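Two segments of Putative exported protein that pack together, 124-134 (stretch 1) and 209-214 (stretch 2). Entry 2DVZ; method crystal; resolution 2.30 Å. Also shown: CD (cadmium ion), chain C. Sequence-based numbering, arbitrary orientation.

Stretch 1, residues 124-134: KFPAKDFKGFL
Stretch 2, residues 209-214: LRAMAI

Stretch 1 runs as a loop from Lys-124 to Asp-129 and then enters a helix at Phe-130; stretch 2 is a strand from Arg-210 onward. Helix and strand axes approach to 8.8 Å with their N-to-C directions 100° apart, so the two cross nearly at right angles, and the register is Phe-130 CA to Met-212 CA at 5.3 Å. Side chains meeting side chains and backbone carbonyls make the contact, which buries 369 Å² in total; no backbone-to-backbone hydrogen bond crosses it, but one water links the backbones.

On stretch 2, the CA-to-CB bonds of Arg-210 (phi/psi -115/122), Met-212 (-94/-37) and Ala-213 (-158/156) point toward stretch 1, while Ala-211 is out of reach. Alternation thus holds from Arg-210 to Met-212 and is interrupted at Ala-213, after the psi of -37° at Met-212.

Arg-210 is t at chi1 and chi2, then turns at chi3 (68°, p) with chi4 at -99°. This brings its charged guanidinium, rich in N-H donors, to the loop carbonyls: Arg-210 NE donates to Ala-127 O at 2.9 Å (135°), and Arg-210 NH2 adds a weak bond to the same Ala-127 O at 3.1 Å (124°). Phe-125 O lies near the guanidinium plane, 2.8 Å from Arg-210 NH2. Within the loop, Ala-127 N makes a weak hydrogen bond to Phe-125 O, 3.0 Å, and Ala-127 is extended (-155/148).

Selenomethionine Met-212 has the most area covered by the other stretch, 114 Å². With chi1 -68° and chi2 -65° (both m) and chi3 88° (p), this flexible, polarizable side chain suits an aromatic face: Met-212 CG sits over the Phe-133 ring, 3.9 Å from its centroid and 14° off the normal, a CH-pi contact, and Met-212 SE is oblique at 4.8 Å and 34°. Met-212 SE also lies 3.7 Å from Asp-129 O. Phe-133 is t (chi1 178°, chi2 -132°), with CB directed toward the strand.

The CA-to-CB bond of Phe-130 is sideways, chi1 -158° (t) and chi2 90°. Phe-130 CD1 packs 3.7 Å from Ala-213 CB and 4.2 Å from Met-212 CB, while Met-212 O lies at the ring edge, 3.8 Å from Phe-130 CD1. A water donates to Met-212 O and accepts from Phe-130 N, both at 2.9 Å.

The CA-to-CB bond of Asp-129 (chi1 50°, p; chi2 61°) points away from stretch 2. Its carboxylate caps the helix, accepting from a first-turn N-H: Gly-132 N to Asp-129 OD1, 3.1 Å, 161°. Asp-129 OD1 (2.4 Å) and Asp-129 OD2 (2.2 Å) bind CD, together with three waters. Phe-133 N to Asp-129 O, 3.0 Å, begins the helical bonding.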

# COMPACT_ATOMS: atom_id res chain seq x y z
N LYS A 124 24.07 1.61 6.71
CA LYS A 124 25.31 0.84 6.81
C LYS A 124 25.43 -0.27 5.73
O LYS A 124 26.50 -0.89 5.59
CB LYS A 124 25.49 0.26 8.21
CG LYS A 124 25.78 1.32 9.32
CD LYS A 124 27.25 1.79 9.28
CE LYS A 124 27.68 2.54 10.53
NZ LYS A 124 27.03 3.87 10.72
N PHE A 125 24.36 -0.51 4.96
CA PHE A 125 24.43 -1.52 3.89
C PHE A 125 25.53 -1.01 2.93
O PHE A 125 25.56 0.18 2.62
CB PHE A 125 23.08 -1.70 3.17
CG PHE A 125 23.06 -2.84 2.12
CD1 PHE A 125 22.57 -4.11 2.44
CD2 PHE A 125 23.52 -2.63 0.83
CE1 PHE A 125 22.55 -5.15 1.47
CE2 PHE A 125 23.52 -3.64 -0.13
CZ PHE A 125 23.00 -4.91 0.19
N PRO A 126 26.45 -1.89 2.50
CA PRO A 126 27.65 -1.43 1.74
C PRO A 126 27.44 -1.28 0.22
O PRO A 126 28.13 -1.94 -0.55
CB PRO A 126 28.68 -2.53 2.05
CG PRO A 126 27.87 -3.76 2.34
CD PRO A 126 26.48 -3.34 2.74
N ALA A 127 26.49 -0.44 -0.18
CA ALA A 127 26.20 -0.15 -1.61
C ALA A 127 25.55 1.21 -1.72
O ALA A 127 24.81 1.63 -0.82
CB ALA A 127 25.26 -1.20 -2.19
N LYS A 128 25.78 1.92 -2.80
CA LYS A 128 25.25 3.29 -2.89
C LYS A 128 24.21 3.37 -3.99
O LYS A 128 23.46 4.36 -4.12
CB LYS A 128 26.39 4.34 -3.07
CG LYS A 128 26.89 4.47 -4.50
CD LYS A 128 28.12 5.38 -4.61
CE LYS A 128 28.49 5.57 -6.10
NZ LYS A 128 29.95 6.02 -6.42
N ASP A 129 24.15 2.31 -4.78
CA ASP A 129 23.26 2.28 -5.94
C ASP A 129 22.75 0.85 -6.10
O ASP A 129 23.28 -0.07 -5.48
CB ASP A 129 23.98 2.83 -7.19
CG ASP A 129 25.34 2.20 -7.42
OD1 ASP A 129 25.42 0.98 -7.61
OD2 ASP A 129 26.37 2.91 -7.45
N PHE A 130 21.72 0.69 -6.92
CA PHE A 130 21.09 -0.58 -7.26
C PHE A 130 22.06 -1.64 -7.81
O PHE A 130 21.99 -2.83 -7.42
CB PHE A 130 19.94 -0.35 -8.27
CG PHE A 130 18.93 -1.45 -8.29
CD1 PHE A 130 17.81 -1.39 -7.44
CD2 PHE A 130 19.12 -2.59 -9.07
CE1 PHE A 130 16.87 -2.39 -7.40
CE2 PHE A 130 18.15 -3.64 -9.06
CZ PHE A 130 17.03 -3.52 -8.22
N LYS A 131 22.97 -1.21 -8.69
CA LYS A 131 24.00 -2.10 -9.26
C LYS A 131 24.81 -2.82 -8.20
O LYS A 131 24.96 -4.05 -8.26
CB LYS A 131 24.96 -1.31 -10.20
CG LYS A 131 25.97 -2.21 -10.89
CD LYS A 131 26.72 -1.52 -11.98
CE LYS A 131 27.87 -2.43 -12.48
NZ LYS A 131 29.00 -2.56 -11.46
N GLY A 132 25.33 -2.05 -7.24
CA GLY A 132 26.16 -2.58 -6.14
C GLY A 132 25.34 -3.28 -5.05
O GLY A 132 25.86 -4.12 -4.28
N PHE A 133 24.08 -2.87 -4.97
CA PHE A 133 23.06 -3.49 -4.15
C PHE A 133 22.87 -4.98 -4.52
O PHE A 133 23.05 -5.88 -3.70
CB PHE A 133 21.78 -2.64 -4.30
CG PHE A 133 20.59 -3.16 -3.55
CD1 PHE A 133 19.35 -3.27 -4.19
CD2 PHE A 133 20.69 -3.54 -2.19
CE1 PHE A 133 18.21 -3.73 -3.49
CE2 PHE A 133 19.55 -4.02 -1.47
CZ PHE A 133 18.32 -4.10 -2.13
N LEU A 134 22.57 -5.23 -5.79
CA LEU A 134 22.53 -6.57 -6.32
C LEU A 134 23.82 -7.36 -6.13
O LEU A 134 23.77 -8.49 -5.69
CB LEU A 134 22.14 -6.53 -7.80
CG LEU A 134 20.72 -6.05 -8.13
CD1 LEU A 134 20.40 -6.46 -9.55
CD2 LEU A 134 19.71 -6.67 -7.15
N LEU A 209 17.19 5.86 6.18
CA LEU A 209 17.20 4.79 5.19
C LEU A 209 17.75 5.36 3.90
O LEU A 209 17.63 6.56 3.68
CB LEU A 209 15.79 4.21 4.92
CG LEU A 209 15.09 3.40 6.04
CD1 LEU A 209 13.62 3.15 5.68
CD2 LEU A 209 15.82 2.11 6.39
N ARG A 210 18.31 4.47 3.05
CA ARG A 210 18.71 4.79 1.68
C ARG A 210 17.86 4.00 0.70
O ARG A 210 17.85 2.76 0.74
CB ARG A 210 20.23 4.53 1.47
CG ARG A 210 20.71 4.35 0.01
CD ARG A 210 22.29 4.64 -0.21
NE ARG A 210 23.08 3.59 0.46
CZ ARG A 210 23.68 3.68 1.64
NH1 ARG A 210 23.68 4.80 2.34
NH2 ARG A 210 24.30 2.60 2.12
N ALA A 211 17.17 4.71 -0.19
CA ALA A 211 16.32 4.09 -1.19
C ALA A 211 17.15 3.62 -2.40
O ALA A 211 17.98 4.38 -2.94
CB ALA A 211 15.25 5.07 -1.62
N MSE A 212 16.94 2.38 -2.82
CA MSE A 212 17.68 1.84 -3.93
C MSE A 212 16.99 1.99 -5.27
O MSE A 212 17.66 2.19 -6.29
CB MSE A 212 18.06 0.36 -3.67
CG MSE A 212 19.09 0.18 -2.55
SE MSE A 212 20.90 0.94 -2.90
CE MSE A 212 20.64 2.74 -2.24
N ALA A 213 15.67 1.84 -5.25
CA ALA A 213 14.80 2.01 -6.42
C ALA A 213 13.38 2.30 -5.95
O ALA A 213 13.02 1.95 -4.84
CB ALA A 213 14.81 0.75 -7.29
N ILE A 214 12.58 2.94 -6.79
CA ILE A 214 11.17 3.19 -6.50
C ILE A 214 10.37 2.53 -7.62
O ILE A 214 10.90 2.39 -8.75
CB ILE A 214 10.78 4.72 -6.38
CG1 ILE A 214 11.13 5.51 -7.64
CG2 ILE A 214 11.38 5.36 -5.14
CD1 ILE A 214 10.44 6.89 -7.71
CD CD C . 27.85 1.26 -7.56
O HOH W 1 27.66 0.68 -4.89
O HOH W 2 20.32 3.23 -6.98
O HOH W 3 28.42 -0.75 -8.23
O HOH W 4 30.24 2.01 -7.56